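Local coordinates for protein acyl-CoA dehydrogenase (Geobacillus kaustophilus, PDB 2PG0) that probably catalyses the FAD-dependent dehydrogenation of acyl chains at the alpha-beta position, introducing a double bond, at residues E80-G85 / A253-T258; H94-T99 / L245-L250; A103-E108 / F238-E243; Y349-E354 / R358-P363. All coordinates share one frame; numbering follows the deposited sequence.

How the contacts relate
Contacts 1, 2 and 3 all use helix 237-273, a long helix of the C-terminal acyl-CoA dehydrogenase domain. Contact 1 brings helix 71-84 to it, and contacts 2 and 3 bring the next helix, 89-105. Contact 3 is nested within the loop closed by contact 2, and contact 2 within that of contact 1. Contacts 2 and 3 have centres about 12 Å apart, contacts 1 and 2 about 15 Å. Contact 2 lies nearest the bound FAD, with the E248 side chain about 6 Å from it. Contact 4 follows in series and touches contact 1: R358 NH2 lies 2.8 Å from K83 O. Contacts 3 and 4, with centres about 37 Å apart, lie on opposite sides of the chain's centre.

Contact 1. Residues E80-G85 / A253-T258; sequences ELEKVG and AIAAQT
E82 and T258 lie alongside each other, running opposite ways, where helix 71-84 meets helix 237-273. The two short helical segments cross at -49°, their axes 9.1 Å apart at closest approach. E82 points at the other helix with CG anti to the backbone N (chi1 -173°), which sets this methylene over the opposite backbone. E82 CG lies 3.3 Å from A255 O, and E82 CB is 4.0 Å from T258 CG2. The chain then bends at chi2, and E82 OE1 ends 3.9 Å from A255 CB. The other carboxylate oxygen, OE2, is hydrogen-bonded to S86 of the same chain.

K83 passes crosswise over T258. Its CG meets T258 CG2 at 3.8 Å, while the extended remainder of the chain runs on to E80. There K83 NZ forms a salt bridge of 2.8 Å with E80 OE2, an oxygen also paired with R18. The T258 methyl, CG2, faces helix 71-84, while T258 OG1 donates to I254 O at 3.0 Å within its own helix. That carbonyl also accepts T258 N, from the other face of its plane.

An alanine in place of E82 would probably lose the packing on A255 O and CB and leave S86 without its carboxylate mate. No hydrogen bond spans the two segments. The helices meet through aliphatic parts of polar residues, while the polar ends are paired elsewhere.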
# COMPACT_ATOMS: atom_id res chain seq x y z
N GLU A 80 0.40 25.82 16.32
CA GLU A 80 0.09 27.10 15.66
C GLU A 80 1.20 27.58 14.72
O GLU A 80 0.93 28.14 13.67
CB GLU A 80 -0.29 28.17 16.70
CG GLU A 80 -1.64 27.90 17.40
CD GLU A 80 -2.80 27.67 16.44
OE1 GLU A 80 -2.97 28.47 15.50
OE2 GLU A 80 -3.56 26.70 16.63
N LEU A 81 2.45 27.33 15.09
CA LEU A 81 3.58 27.68 14.23
C LEU A 81 3.60 26.82 12.95
O LEU A 81 3.90 27.32 11.87
CB LEU A 81 4.90 27.57 14.98
CG LEU A 81 5.21 28.68 15.99
CD1 LEU A 81 6.44 28.32 16.78
CD2 LEU A 81 5.39 30.05 15.30
N GLU A 82 3.29 25.53 13.08
CA GLU A 82 3.21 24.65 11.91
C GLU A 82 2.08 25.07 10.98
O GLU A 82 2.21 24.99 9.76
CB GLU A 82 3.07 23.18 12.32
CG GLU A 82 3.17 22.17 11.14
CD GLU A 82 4.53 22.18 10.44
OE1 GLU A 82 5.57 22.44 11.09
OE2 GLU A 82 4.58 21.89 9.22
N LYS A 83 0.98 25.56 11.55
CA LYS A 83 -0.11 26.09 10.75
C LYS A 83 0.36 27.22 9.84
O LYS A 83 -0.17 27.40 8.74
CB LYS A 83 -1.28 26.52 11.64
CG LYS A 83 -2.04 25.33 12.21
CD LYS A 83 -3.16 25.75 13.14
CE LYS A 83 -3.68 24.57 13.94
NZ LYS A 83 -4.83 24.99 14.81
N VAL A 84 1.35 27.98 10.30
CA VAL A 84 2.02 28.96 9.44
C VAL A 84 2.92 28.21 8.44
O VAL A 84 2.71 28.28 7.23
CB VAL A 84 2.83 30.01 10.24
CG1 VAL A 84 3.44 31.06 9.29
CG2 VAL A 84 1.95 30.68 11.31
N GLY A 85 3.92 27.49 8.96
CA GLY A 85 4.78 26.68 8.09
C GLY A 85 5.91 25.97 8.81
O GLY A 85 6.32 26.38 9.90
N ALA A 253 6.33 14.47 15.86
CA ALA A 253 5.03 13.84 15.64
C ALA A 253 3.90 14.87 15.66
O ALA A 253 3.01 14.83 14.81
CB ALA A 253 4.78 12.74 16.66
N ILE A 254 3.96 15.79 16.63
CA ILE A 254 2.95 16.86 16.74
C ILE A 254 2.92 17.74 15.47
O ILE A 254 1.84 18.01 14.93
CB ILE A 254 3.14 17.72 18.01
CG1 ILE A 254 2.83 16.88 19.26
CG2 ILE A 254 2.26 18.98 17.96
CD1 ILE A 254 3.35 17.47 20.58
N ALA A 255 4.10 18.15 15.00
CA ALA A 255 4.21 19.00 13.80
C ALA A 255 3.74 18.30 12.53
O ALA A 255 3.09 18.89 11.67
CB ALA A 255 5.64 19.52 13.64
N ALA A 256 4.08 17.01 12.41
CA ALA A 256 3.63 16.25 11.25
C ALA A 256 2.10 16.05 11.25
O ALA A 256 1.46 16.11 10.19
CB ALA A 256 4.37 14.93 11.16
N GLN A 257 1.53 15.82 12.43
CA GLN A 257 0.08 15.64 12.57
C GLN A 257 -0.63 16.92 12.12
O GLN A 257 -1.58 16.87 11.34
CB GLN A 257 -0.29 15.29 14.02
CG GLN A 257 -1.79 15.11 14.28
CD GLN A 257 -2.40 13.96 13.50
OE1 GLN A 257 -1.77 12.92 13.30
NE2 GLN A 257 -3.63 14.16 13.05
N THR A 258 -0.15 18.05 12.62
CA THR A 258 -0.68 19.36 12.23
C THR A 258 -0.55 19.63 10.72
O THR A 258 -1.47 20.15 10.09
CB THR A 258 -0.01 20.49 13.02
OG1 THR A 258 -0.14 20.23 14.42
CG2 THR A 258 -0.68 21.83 12.71

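Contact 2. Residues H94-T99 / L245-L250; sequences HNDIVT and LQQERL
I97 and E248 are the nearest CA pair, CA to CA 5.6 Å, between the segments of helix 89-105 and helix 237-273. This is a helix-helix contact between the N-terminal and C-terminal helical domains of the acyl-CoA dehydrogenase fold. Neither helix is regular here. Residues 94-98 form a wider pi-type turn, in which T99 N bonds to H94 O. Helix 237-273 is kinked where the N atoms of Q246 and Q247 lack a bond to the preceding turn.

The E248 chain is extended, with CG anti to the backbone N (chi1 -178°), and passes across I97 nearly at right angles. Its methylene CG packs 3.9 Å from I97 CD1, and E248 OE1 lies 3.6 Å from I97 CG2. This pair sits beside the cofactor site: E248 is close to M129 and I97 to I127, both FAD-binding residues.

Q247 points at helix 89-105, and its amide supplies the direct polar link. The other end of that amide, OE1, is hydrogen-bonded to H312 on helix 285-313. With both ends held, rotation of the amide is likely to be restricted. The D96 carboxylate is paired outside the two segments, OD1 with S74 and OD2 with N78. A water also joins the two helices, donating to D96 OD1 at 2.7 Å and accepting from Q247 NE2 at 2.9 Å. Directly, Q247 NE2 donates to D96 O at 2.9 Å, in the carbonyl plane and on a lone pair, with an N-H...O angle of 152°.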
# COMPACT_ATOMS: atom_id res chain seq x y z
N HIS A 94 14.21 25.32 19.85
CA HIS A 94 14.69 26.18 20.95
C HIS A 94 13.90 25.93 22.23
O HIS A 94 14.48 25.63 23.27
CB HIS A 94 14.64 27.66 20.51
CG HIS A 94 14.95 28.64 21.60
ND1 HIS A 94 16.24 28.99 21.95
CD2 HIS A 94 14.13 29.39 22.38
CE1 HIS A 94 16.20 29.89 22.92
NE2 HIS A 94 14.94 30.15 23.20
N ASN A 95 12.58 26.02 22.14
CA ASN A 95 11.67 25.90 23.29
C ASN A 95 11.69 24.53 23.96
O ASN A 95 11.82 24.43 25.18
CB ASN A 95 10.23 26.20 22.86
CG ASN A 95 9.93 27.69 22.75
OD1 ASN A 95 10.81 28.54 22.92
ND2 ASN A 95 8.68 28.02 22.45
N ASP A 96 11.58 23.48 23.15
CA ASP A 96 11.19 22.17 23.66
C ASP A 96 12.21 21.06 23.44
O ASP A 96 12.05 19.96 23.96
CB ASP A 96 9.82 21.79 23.08
CG ASP A 96 8.76 22.82 23.43
OD1 ASP A 96 8.61 23.13 24.64
OD2 ASP A 96 8.09 23.32 22.49
N ILE A 97 13.25 21.35 22.67
CA ILE A 97 14.30 20.36 22.43
C ILE A 97 15.62 20.76 23.11
O ILE A 97 16.16 19.98 23.89
CB ILE A 97 14.47 20.05 20.92
CG1 ILE A 97 13.19 19.35 20.41
CG2 ILE A 97 15.73 19.18 20.66
CD1 ILE A 97 12.97 19.45 18.92
N VAL A 98 16.11 21.97 22.84
CA VAL A 98 17.45 22.33 23.30
C VAL A 98 17.48 22.91 24.71
O VAL A 98 18.18 22.39 25.58
CB VAL A 98 18.19 23.30 22.34
CG1 VAL A 98 19.62 23.50 22.80
CG2 VAL A 98 18.17 22.78 20.91
N THR A 99 16.72 23.97 24.95
CA THR A 99 16.77 24.63 26.26
C THR A 99 16.45 23.70 27.45
O THR A 99 17.04 23.87 28.51
CB THR A 99 15.94 25.94 26.32
OG1 THR A 99 14.57 25.65 26.05
CG2 THR A 99 16.45 26.92 25.28
N LEU A 245 15.45 12.62 23.71
CA LEU A 245 14.90 12.27 22.39
C LEU A 245 13.42 11.85 22.42
O LEU A 245 12.75 11.93 21.39
CB LEU A 245 15.80 11.26 21.65
CG LEU A 245 17.02 11.83 20.91
CD1 LEU A 245 18.11 10.78 20.69
CD2 LEU A 245 16.65 12.48 19.58
N GLN A 246 12.91 11.41 23.58
CA GLN A 246 11.47 11.14 23.74
C GLN A 246 10.64 12.40 23.44
O GLN A 246 9.76 12.36 22.59
CB GLN A 246 11.12 10.56 25.14
CG GLN A 246 9.58 10.42 25.41
CD GLN A 246 9.21 9.74 26.75
OE1 GLN A 246 9.66 8.62 27.06
NE2 GLN A 246 8.35 10.40 27.53
N GLN A 247 10.95 13.51 24.12
CA GLN A 247 10.27 14.77 23.82
C GLN A 247 10.53 15.25 22.39
O GLN A 247 9.61 15.73 21.72
CB GLN A 247 10.62 15.86 24.85
CG GLN A 247 9.88 17.19 24.62
CD GLN A 247 9.63 17.97 25.90
OE1 GLN A 247 9.08 17.45 26.87
NE2 GLN A 247 10.02 19.24 25.89
N GLU A 248 11.77 15.12 21.92
CA GLU A 248 12.13 15.51 20.54
C GLU A 248 11.24 14.82 19.49
O GLU A 248 10.66 15.48 18.62
CB GLU A 248 13.62 15.26 20.25
CG GLU A 248 14.06 15.71 18.84
CD GLU A 248 15.57 15.65 18.60
OE1 GLU A 248 16.36 15.80 19.56
OE2 GLU A 248 15.98 15.47 17.43
N ARG A 249 11.15 13.50 19.59
CA ARG A 249 10.32 12.71 18.68
C ARG A 249 8.83 13.07 18.79
O ARG A 249 8.12 13.08 17.78
CB ARG A 249 10.58 11.22 18.87
CG ARG A 249 11.95 10.83 18.32
CD ARG A 249 12.55 9.59 18.95
NE ARG A 249 13.92 9.43 18.46
CZ ARG A 249 14.82 8.59 18.98
NH1 ARG A 249 14.52 7.83 20.02
NH2 ARG A 249 16.04 8.52 18.44
N LEU A 250 8.38 13.38 20.00
CA LEU A 250 7.00 13.80 20.22
C LEU A 250 6.71 15.13 19.51
O LEU A 250 5.64 15.30 18.93
CB LEU A 250 6.67 13.90 21.72
CG LEU A 250 5.22 14.23 22.11
CD1 LEU A 250 4.21 13.30 21.41
CD2 LEU A 250 5.04 14.18 23.63
O HOH W 1 9.46 21.86 26.91

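Contact 3. Residues A103-E108 / F238-E243; sequences ASYGTE and FYYLME
Y240 meets Y105 where the C-terminal end of helix 89-105 comes against the start of helix 237-273. The contact joins the N-terminal and C-terminal helical domains of the acyl-CoA dehydrogenase fold at the protein surface. Within 238-243, contact begins at Y240, with Y240 CA 8.3 Å from Y105 CA.

Y240 points at Y105, and the two side chains overlap side by side, heading opposite ways. Their rings are oblique, with centroids 4.2 Å apart and planes at 34°. The ring atom Y240 CD1 lies over one face of Y105, toward its rim, 3.4 Å from Y105 CE1. Y240 CB adds an off-centre CH-pi contact, 4.1 Å from the centroid of the Y105 ring. The opposite face of Y105 is covered by S104 CB, from its own helix. The hydroxyl of Y240 is hydrogen-bonded to the backbone N of E233, and its side chain also touches L189 on strand 187-193.

A leucine in place of Y105 would probably lose much of the ring-to-ring packing on Y240 and take away the hydroxyl over E243.

One turn further on, E243 points the same way. Its chain is extended, with CG anti to the backbone N (chi1 -177°), and this carries the carboxylate to the hydroxyl end of Y105. Ring and carboxylate planes stand 90° apart. The hydroxyl sits over the carboxylate face, near its carbon: Y105 OH is 2.9 Å from E243 CD and 2.9 Å from E243 OE1.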
# COMPACT_ATOMS: atom_id res chain seq x y z
N ALA A 103 18.11 23.42 31.41
CA ALA A 103 17.32 23.35 32.64
C ALA A 103 17.52 22.04 33.40
O ALA A 103 17.62 22.05 34.63
CB ALA A 103 15.85 23.57 32.33
N SER A 104 17.58 20.92 32.68
CA SER A 104 17.71 19.61 33.31
C SER A 104 19.11 19.31 33.85
O SER A 104 19.25 18.74 34.93
CB SER A 104 17.29 18.49 32.35
OG SER A 104 15.89 18.49 32.17
N TYR A 105 20.13 19.70 33.09
CA TYR A 105 21.50 19.25 33.37
C TYR A 105 22.47 20.37 33.72
O TYR A 105 23.63 20.10 34.06
CB TYR A 105 22.05 18.45 32.19
CG TYR A 105 21.11 17.38 31.69
CD1 TYR A 105 20.70 16.34 32.53
CD2 TYR A 105 20.62 17.41 30.39
CE1 TYR A 105 19.82 15.35 32.08
CE2 TYR A 105 19.75 16.42 29.93
CZ TYR A 105 19.36 15.41 30.78
OH TYR A 105 18.50 14.44 30.32
N GLY A 106 22.01 21.61 33.63
CA GLY A 106 22.85 22.75 33.93
C GLY A 106 23.03 22.95 35.42
O GLY A 106 22.16 22.58 36.22
N THR A 107 24.17 23.52 35.79
CA THR A 107 24.39 23.99 37.16
C THR A 107 23.56 25.25 37.38
O THR A 107 23.09 25.87 36.42
CB THR A 107 25.88 24.33 37.41
OG1 THR A 107 26.26 25.42 36.56
CG2 THR A 107 26.78 23.13 37.14
N GLU A 108 23.38 25.64 38.63
CA GLU A 108 22.68 26.89 38.95
C GLU A 108 23.31 28.08 38.22
O GLU A 108 22.60 28.93 37.68
CB GLU A 108 22.65 27.13 40.46
CG GLU A 108 21.92 26.05 41.25
CD GLU A 108 20.50 25.78 40.75
OE1 GLU A 108 19.73 26.75 40.57
OE2 GLU A 108 20.16 24.59 40.55
N PHE A 238 25.72 10.63 26.05
CA PHE A 238 24.82 9.73 25.31
C PHE A 238 23.53 9.48 26.08
O PHE A 238 22.45 9.40 25.48
CB PHE A 238 25.52 8.40 25.01
CG PHE A 238 24.90 7.62 23.87
CD1 PHE A 238 25.10 8.00 22.55
CD2 PHE A 238 24.12 6.49 24.13
CE1 PHE A 238 24.54 7.27 21.49
CE2 PHE A 238 23.55 5.75 23.09
CZ PHE A 238 23.76 6.14 21.77
N TYR A 239 23.64 9.38 27.41
CA TYR A 239 22.49 9.16 28.28
C TYR A 239 21.53 10.35 28.30
O TYR A 239 20.32 10.15 28.28
CB TYR A 239 22.94 8.80 29.70
CG TYR A 239 23.80 7.55 29.74
CD1 TYR A 239 23.24 6.29 29.52
CD2 TYR A 239 25.17 7.64 29.96
CE1 TYR A 239 24.03 5.14 29.53
CE2 TYR A 239 25.97 6.49 29.97
CZ TYR A 239 25.39 5.25 29.76
OH TYR A 239 26.17 4.11 29.77
N TYR A 240 22.08 11.56 28.34
CA TYR A 240 21.25 12.77 28.26
C TYR A 240 20.48 12.82 26.95
O TYR A 240 19.29 13.13 26.93
CB TYR A 240 22.11 14.03 28.41
CG TYR A 240 22.98 14.07 29.65
CD1 TYR A 240 22.49 13.63 30.89
CD2 TYR A 240 24.27 14.57 29.59
CE1 TYR A 240 23.29 13.66 32.02
CE2 TYR A 240 25.08 14.61 30.73
CZ TYR A 240 24.58 14.16 31.94
OH TYR A 240 25.38 14.20 33.05
N LEU A 241 21.17 12.52 25.85
CA LEU A 241 20.57 12.50 24.52
C LEU A 241 19.42 11.49 24.42
O LEU A 241 18.33 11.84 23.97
CB LEU A 241 21.62 12.23 23.44
CG LEU A 241 22.74 13.27 23.26
CD1 LEU A 241 23.82 12.74 22.33
CD2 LEU A 241 22.20 14.61 22.74
N MET A 242 19.66 10.26 24.85
CA MET A 242 18.65 9.20 24.73
C MET A 242 17.40 9.58 25.52
O MET A 242 16.27 9.36 25.06
CB MET A 242 19.21 7.83 25.18
CG MET A 242 20.27 7.20 24.23
SD MET A 242 19.81 7.03 22.47
CE MET A 242 20.78 8.34 21.72
N GLU A 243 17.61 10.18 26.69
CA GLU A 243 16.54 10.65 27.57
C GLU A 243 15.67 11.74 26.91
O GLU A 243 14.45 11.64 26.87
CB GLU A 243 17.15 11.16 28.89
CG GLU A 243 16.17 11.64 29.96
CD GLU A 243 16.88 12.19 31.20
OE1 GLU A 243 18.06 11.84 31.43
OE2 GLU A 243 16.26 13.00 31.94

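Contact 4. Residues Y349-E354 / R358-P363; sequences YMEEYE and RYRDIP
E351 and E354 each form a salt bridge with an arginine of helix 354-361, the first with R360 and the second with R358. Both pairs are side-on, through NE and NH2, with carboxylate and guanidinium planes 49° apart. They differ in which oxygens are used. R360 takes both: R360 NE is 2.8 Å from E351 OE2, on its syn lone pair, and R360 NH2 is 3.0 Å from E351 OE1. R358 places both nitrogens on one oxygen, with R358 NH2 2.8 Å and R358 NE 2.9 Å from E354 OE2. Both reach that oxygen from the same face of the carboxylate. The arginine chain bends at chi2 (-83°), which turns the guanidinium back toward E354.

Among backbone bonds, R358 N donates to E354 O at 3.2 Å, the first turn of the helix. Before it, a type I beta turn runs from M350 to Y353, with Y353 N bonded to M350 O.

Outside bonds hold the arginines further. R358 NH1 and NH2 donate to the carbonyls of E82 and K83, at the end of helix 71-84. R360 NH1 donates to V208 O. At the subunit interface, Y349 OH is hydrogen-bonded to R360 O of the second subunit.

The whole is a turn leading into a short helix, tied by an i to i+4 Glu-Arg pair and a second salt bridge, within the C-terminal domain of the acyl-CoA dehydrogenase fold.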
# COMPACT_ATOMS: atom_id res chain seq x y z
N TYR A 349 1.25 21.64 -8.45
CA TYR A 349 2.67 21.71 -8.84
C TYR A 349 3.16 23.16 -8.99
O TYR A 349 4.34 23.40 -9.27
CB TYR A 349 2.87 20.93 -10.14
CG TYR A 349 4.29 20.44 -10.37
CD1 TYR A 349 4.86 19.47 -9.53
CD2 TYR A 349 5.06 20.94 -11.42
CE1 TYR A 349 6.17 19.02 -9.73
CE2 TYR A 349 6.36 20.49 -11.64
CZ TYR A 349 6.90 19.53 -10.79
OH TYR A 349 8.18 19.09 -10.99
N MET A 350 2.25 24.11 -8.78
CA MET A 350 2.55 25.54 -8.91
C MET A 350 2.89 26.15 -7.56
O MET A 350 2.13 26.03 -6.60
CB MET A 350 1.34 26.27 -9.52
CG MET A 350 0.94 25.85 -10.96
SD MET A 350 2.23 26.08 -12.23
CE MET A 350 2.66 24.35 -12.54
N GLU A 351 4.02 26.85 -7.49
CA GLU A 351 4.48 27.45 -6.23
C GLU A 351 3.59 28.57 -5.71
O GLU A 351 3.66 28.94 -4.54
CB GLU A 351 5.92 27.93 -6.37
CG GLU A 351 6.93 26.78 -6.50
CD GLU A 351 7.11 25.97 -5.22
OE1 GLU A 351 6.62 26.38 -4.14
OE2 GLU A 351 7.76 24.90 -5.29
N GLU A 352 2.73 29.10 -6.58
CA GLU A 352 1.71 30.07 -6.17
C GLU A 352 0.64 29.44 -5.28
O GLU A 352 -0.04 30.15 -4.54
CB GLU A 352 1.08 30.76 -7.38
CG GLU A 352 2.00 31.79 -8.04
CD GLU A 352 1.44 32.30 -9.36
OE1 GLU A 352 0.38 32.97 -9.34
OE2 GLU A 352 2.04 32.01 -10.42
N TYR A 353 0.48 28.11 -5.35
CA TYR A 353 -0.44 27.40 -4.46
C TYR A 353 0.30 26.87 -3.23
O TYR A 353 1.37 26.27 -3.35
CB TYR A 353 -1.16 26.27 -5.20
CG TYR A 353 -2.31 26.75 -6.06
CD1 TYR A 353 -2.07 27.48 -7.23
CD2 TYR A 353 -3.63 26.47 -5.71
CE1 TYR A 353 -3.11 27.92 -8.02
CE2 TYR A 353 -4.69 26.92 -6.50
CZ TYR A 353 -4.42 27.64 -7.66
OH TYR A 353 -5.45 28.09 -8.46
N GLU A 354 -0.29 27.11 -2.05
CA GLU A 354 0.34 26.74 -0.77
C GLU A 354 0.69 25.25 -0.66
O GLU A 354 1.70 24.89 -0.04
CB GLU A 354 -0.57 27.14 0.38
CG GLU A 354 0.04 26.98 1.75
CD GLU A 354 -0.93 27.33 2.86
OE1 GLU A 354 -1.55 28.41 2.79
OE2 GLU A 354 -1.08 26.52 3.78
N ARG A 358 3.89 22.97 1.16
CA ARG A 358 3.59 21.95 2.17
C ARG A 358 4.14 20.59 1.73
O ARG A 358 4.73 19.87 2.54
CB ARG A 358 2.08 21.86 2.42
CG ARG A 358 1.42 23.19 2.84
CD ARG A 358 1.56 23.43 4.33
NE ARG A 358 0.87 24.65 4.75
CZ ARG A 358 0.97 25.19 5.97
NH1 ARG A 358 1.75 24.63 6.90
NH2 ARG A 358 0.30 26.31 6.25
N TYR A 359 3.97 20.27 0.45
CA TYR A 359 4.46 19.02 -0.13
C TYR A 359 5.99 18.90 -0.04
O TYR A 359 6.51 17.85 0.33
CB TYR A 359 3.99 18.88 -1.59
CG TYR A 359 4.53 17.66 -2.32
CD1 TYR A 359 3.77 16.49 -2.41
CD2 TYR A 359 5.78 17.69 -2.93
CE1 TYR A 359 4.24 15.37 -3.09
CE2 TYR A 359 6.27 16.58 -3.61
CZ TYR A 359 5.50 15.42 -3.68
OH TYR A 359 5.97 14.32 -4.36
N ARG A 360 6.69 19.97 -0.40
CA ARG A 360 8.17 19.98 -0.32
C ARG A 360 8.68 19.92 1.11
O ARG A 360 9.77 19.40 1.35
CB ARG A 360 8.74 21.22 -1.02
CG ARG A 360 8.67 21.19 -2.55
CD ARG A 360 9.43 22.34 -3.19
NE ARG A 360 8.76 23.62 -2.96
CZ ARG A 360 9.07 24.47 -1.99
NH1 ARG A 360 10.05 24.19 -1.14
NH2 ARG A 360 8.38 25.61 -1.87
N ASP A 361 7.90 20.44 2.05
CA ASP A 361 8.31 20.55 3.46
C ASP A 361 8.20 19.23 4.23
O ASP A 361 9.02 18.94 5.11
CB ASP A 361 7.51 21.65 4.18
CG ASP A 361 7.97 23.06 3.80
OD1 ASP A 361 8.93 23.19 3.00
OD2 ASP A 361 7.38 24.05 4.31
N ILE A 362 7.21 18.42 3.88
CA ILE A 362 6.88 17.25 4.70
C ILE A 362 7.89 16.08 4.72
O ILE A 362 8.07 15.48 5.78
CB ILE A 362 5.42 16.74 4.45
CG1 ILE A 362 4.96 15.79 5.57
CG2 ILE A 362 5.26 16.13 3.04
CD1 ILE A 362 4.88 16.48 6.95
N PRO A 363 8.52 15.73 3.58
CA PRO A 363 9.17 14.41 3.58
C PRO A 363 10.38 14.27 4.50
O PRO A 363 10.73 13.15 4.92
CB PRO A 363 9.55 14.20 2.11
CG PRO A 363 9.65 15.55 1.53
CD PRO A 363 8.70 16.44 2.30